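Local coordinates for tryparedoxin (Leishmania major, PDB 3S9F), which probably reduces protein disulfides as a thioredoxin-fold electron carrier, passing electrons on to tryparedoxin peroxidase in the parasite's detoxification pathway, at residues E84-S89 against P105-P110. Sequence-based numbering, arbitrary orientation.
Sequences EIILAS and PWLSIP
The beta-alpha-beta unit of strand 83-89, helix 94-101 and strand 107-108 within the thioredoxin fold is closed here by two parallel bridges, in which Ile86 pairs with Leu107 and Leu87 with Ser108. Three backbone hydrogen bonds fix the register. The shortest runs from Leu87 N to Leu107 O (2.8 Å); those from Leu107 N to Ile85 O and from Ile109 N to Leu87 O are each 3.0 Å. Their alternation between the two strands is the parallel-sheet pattern, although the segments diverge by 40° end to end.

Trp106, just ahead of the short strand, lays its indole over Ile85. The methyl CG2 of Ile85 sits 3.8 Å from the centroid of the Trp106 five-membered ring and 4° off its normal, a CH-pi contact; Ile85 CD1 reaches the rim of the six-membered ring at CE3 and CZ3. The opposite face carries Pro105 CD toward the rim. Trp106 NE1 is buried without a hydrogen-bond partner. With chi1 at 50°, Trp106 CG lies between its backbone N and carbonyl carbon, which brings the ring back over Ile85.

On the Ile86 face, Ile86 CG2 meets Ile109 CG1 at 3.7 Å, the two side chains crossing nearly at right angles. The Glu84 chain bends at chi2: its CG packs 3.6 Å from Leu107 CD1, while OE2 accepts bonds from Ile85 N and Tyr74 OH.

Phe97 and Tyr101 of helix 94-101 cover Ser108; Leu70 and Tyr74 of helix 61-77 back Ile85, Tyr74 also meeting Trp106 edge-to-face. Strand 50-56 pairs with the other edge of strand 83-89.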
ATOM      1  N   GLU A  84      -5.200 -17.492  -3.524  1.00 20.39           N
ATOM      2  CA  GLU A  84      -4.532 -16.691  -4.544  1.00 18.50           C
ATOM      3  C   GLU A  84      -3.053 -16.608  -4.223  1.00 17.14           C
ATOM      4  O   GLU A  84      -2.648 -16.795  -3.070  1.00 16.88           O
ATOM      5  CB  GLU A  84      -5.179 -15.284  -4.637  1.00 18.82           C
ATOM      6  CG  GLU A  84      -4.656 -14.407  -5.783  1.00 19.16           C
ATOM      7  CD  GLU A  84      -4.757 -15.090  -7.135  1.00 24.12           C
ATOM      8  OE1 GLU A  84      -5.798 -14.912  -7.811  1.00 24.65           O
ATOM      9  OE2 GLU A  84      -3.811 -15.820  -7.516  1.00 21.87           O
ATOM     10  N   ILE A  85      -2.230 -16.353  -5.239  1.00 15.06           N
ATOM     11  CA  ILE A  85      -0.804 -16.169  -4.986  1.00 14.81           C
ATOM     12  C   ILE A  85      -0.386 -14.822  -5.529  1.00 14.49           C
ATOM     13  O   ILE A  85      -0.825 -14.410  -6.625  1.00 15.67           O
ATOM     14  CB  ILE A  85       0.072 -17.302  -5.565  1.00 14.73           C
ATOM     15  CG1 ILE A  85      -0.293 -18.643  -4.884  1.00 14.39           C
ATOM     16  CG2 ILE A  85       1.575 -17.017  -5.306  1.00 14.43           C
ATOM     17  CD1 ILE A  85       0.472 -19.839  -5.442  1.00 13.97           C
ATOM     18  N   ILE A  86       0.447 -14.130  -4.753  1.00 14.17           N
ATOM     19  CA  ILE A  86       0.994 -12.850  -5.190  1.00 13.92           C
ATOM     20  C   ILE A  86       2.508 -12.931  -5.200  1.00 13.36           C
ATOM     21  O   ILE A  86       3.125 -13.133  -4.149  1.00 13.37           O
ATOM     22  CB  ILE A  86       0.573 -11.687  -4.237  1.00 14.54           C
ATOM     23  CG1 ILE A  86      -0.953 -11.567  -4.174  1.00 15.67           C
ATOM     24  CG2 ILE A  86       1.242 -10.359  -4.713  1.00 15.79           C
ATOM     25  CD1 ILE A  86      -1.487 -10.638  -3.056  1.00 17.52           C
ATOM     26  N   LEU A  87       3.114 -12.776  -6.370  1.00 13.77           N
ATOM     27  CA  LEU A  87       4.585 -12.709  -6.470  1.00 13.41           C
ATOM     28  C   LEU A  87       5.151 -11.486  -5.748  1.00 14.13           C
ATOM     29  O   LEU A  87       4.660 -10.373  -5.940  1.00 14.05           O
ATOM     30  CB  LEU A  87       5.018 -12.705  -7.944  1.00 14.09           C
ATOM     31  CG  LEU A  87       6.532 -12.558  -8.169  1.00 13.60           C
ATOM     32  CD1 LEU A  87       7.302 -13.812  -7.652  1.00 14.65           C
ATOM     33  CD2 LEU A  87       6.791 -12.338  -9.662  1.00 15.37           C
ATOM     34  N   ALA A  88       6.154 -11.727  -4.885  1.00 13.84           N
ATOM     35  CA  ALA A  88       6.909 -10.659  -4.228  1.00 14.52           C
ATOM     36  C   ALA A  88       8.350 -10.892  -4.665  1.00 15.37           C
ATOM     37  O   ALA A  88       9.128 -11.618  -4.013  1.00 16.49           O
ATOM     38  CB  ALA A  88       6.745 -10.746  -2.715  1.00 14.11           C
ATOM     39  N   SER A  89       8.682 -10.279  -5.791  1.00 15.01           N
ATOM     40  CA  SER A  89       9.882 -10.634  -6.540  1.00 16.36           C
ATOM     41  C   SER A  89      11.166 -10.050  -5.993  1.00 16.50           C
ATOM     42  O   SER A  89      11.230  -8.862  -5.683  1.00 16.70           O
ATOM     43  CB  SER A  89       9.745 -10.189  -7.995  1.00 17.14           C
ATOM     44  OG  SER A  89      10.957 -10.490  -8.668  1.00 19.88           O
ATOM     45  N   PRO A 105       0.857 -17.999 -13.390  1.00 22.85           N
ATOM     46  CA  PRO A 105      -0.564 -17.770 -13.668  1.00 23.77           C
ATOM     47  C   PRO A 105      -1.252 -16.884 -12.641  1.00 22.32           C
ATOM     48  O   PRO A 105      -2.431 -16.617 -12.759  1.00 22.67           O
ATOM     49  CB  PRO A 105      -1.157 -19.167 -13.561  1.00 24.22           C
ATOM     50  CG  PRO A 105      -0.274 -19.879 -12.660  1.00 24.93           C
ATOM     51  CD  PRO A 105       1.098 -19.348 -12.875  1.00 23.25           C
ATOM     52  N   TRP A 106      -0.506 -16.457 -11.637  1.00 19.86           N
ATOM     53  CA  TRP A 106      -1.065 -15.688 -10.546  1.00 19.00           C
ATOM     54  C   TRP A 106      -0.779 -14.183 -10.615  1.00 17.95           C
ATOM     55  O   TRP A 106      -0.509 -13.655 -11.666  1.00 18.00           O
ATOM     56  CB  TRP A 106      -0.621 -16.286  -9.213  1.00 17.30           C
ATOM     57  CG  TRP A 106       0.821 -16.523  -9.129  1.00 16.21           C
ATOM     58  CD1 TRP A 106       1.790 -15.586  -9.045  1.00 15.17           C
ATOM     59  CD2 TRP A 106       1.487 -17.786  -9.106  1.00 16.46           C
ATOM     60  NE1 TRP A 106       3.015 -16.170  -8.976  1.00 13.36           N
ATOM     61  CE2 TRP A 106       2.857 -17.527  -9.008  1.00 16.76           C
ATOM     62  CE3 TRP A 106       1.061 -19.109  -9.166  1.00 18.84           C
ATOM     63  CZ2 TRP A 106       3.793 -18.531  -8.972  1.00 15.53           C
ATOM     64  CZ3 TRP A 106       1.984 -20.091  -9.120  1.00 16.08           C
ATOM     65  CH2 TRP A 106       3.338 -19.806  -9.033  1.00 17.49           C
ATOM     66  N   LEU A 107      -0.871 -13.512  -9.473  1.00 16.75           N
ATOM     67  CA  LEU A 107      -0.714 -12.060  -9.384  1.00 16.45           C
ATOM     68  C   LEU A 107       0.700 -11.622  -9.017  1.00 15.85           C
ATOM     69  O   LEU A 107       1.478 -12.414  -8.592  1.00 15.59           O
ATOM     70  CB  LEU A 107      -1.645 -11.507  -8.309  1.00 17.07           C
ATOM     71  CG  LEU A 107      -3.128 -11.881  -8.371  1.00 18.08           C
ATOM     72  CD1 LEU A 107      -3.942 -11.253  -7.276  1.00 20.54           C
ATOM     73  CD2 LEU A 107      -3.648 -11.481  -9.689  1.00 21.71           C
ATOM     74  N   SER A 108       0.994 -10.337  -9.155  1.00 15.28           N
ATOM     75  CA  SER A 108       2.300  -9.840  -8.670  1.00 14.21           C
ATOM     76  C   SER A 108       2.179  -8.445  -8.090  1.00 13.75           C
ATOM     77  O   SER A 108       1.406  -7.621  -8.533  1.00 14.88           O
ATOM     78  CB  SER A 108       3.361  -9.831  -9.802  1.00 14.66           C
ATOM     79  OG  SER A 108       4.649  -9.449  -9.319  1.00 15.27           O
ATOM     80  N   ILE A 109       2.990  -8.177  -7.080  1.00 12.97           N
ATOM     81  CA  ILE A 109       3.299  -6.798  -6.747  1.00 13.89           C
ATOM     82  C   ILE A 109       4.070  -6.230  -7.954  1.00 15.07           C
ATOM     83  O   ILE A 109       4.979  -6.891  -8.476  1.00 15.96           O
ATOM     84  CB  ILE A 109       4.166  -6.774  -5.472  1.00 13.31           C
ATOM     85  CG1 ILE A 109       3.339  -7.296  -4.272  1.00 14.44           C
ATOM     86  CG2 ILE A 109       4.724  -5.363  -5.220  1.00 16.35           C
ATOM     87  CD1 ILE A 109       4.211  -7.710  -3.053  1.00 15.82           C
ATOM     88  N   PRO A 110       3.698  -5.025  -8.423  1.00 16.48           N
ATOM     89  CA  PRO A 110       4.370  -4.496  -9.601  1.00 18.55           C
ATOM     90  C   PRO A 110       5.865  -4.309  -9.349  1.00 19.53           C
ATOM     91  O   PRO A 110       6.299  -4.059  -8.213  1.00 18.87           O
ATOM     92  CB  PRO A 110       3.696  -3.146  -9.818  1.00 19.83           C
ATOM     93  CG  PRO A 110       2.328  -3.314  -9.224  1.00 20.24           C
ATOM     94  CD  PRO A 110       2.555  -4.195  -8.007  1.00 16.18           C
TER
HETATM   95  O   HOH W   1       7.213  -8.263  -6.969  1.00 13.94           O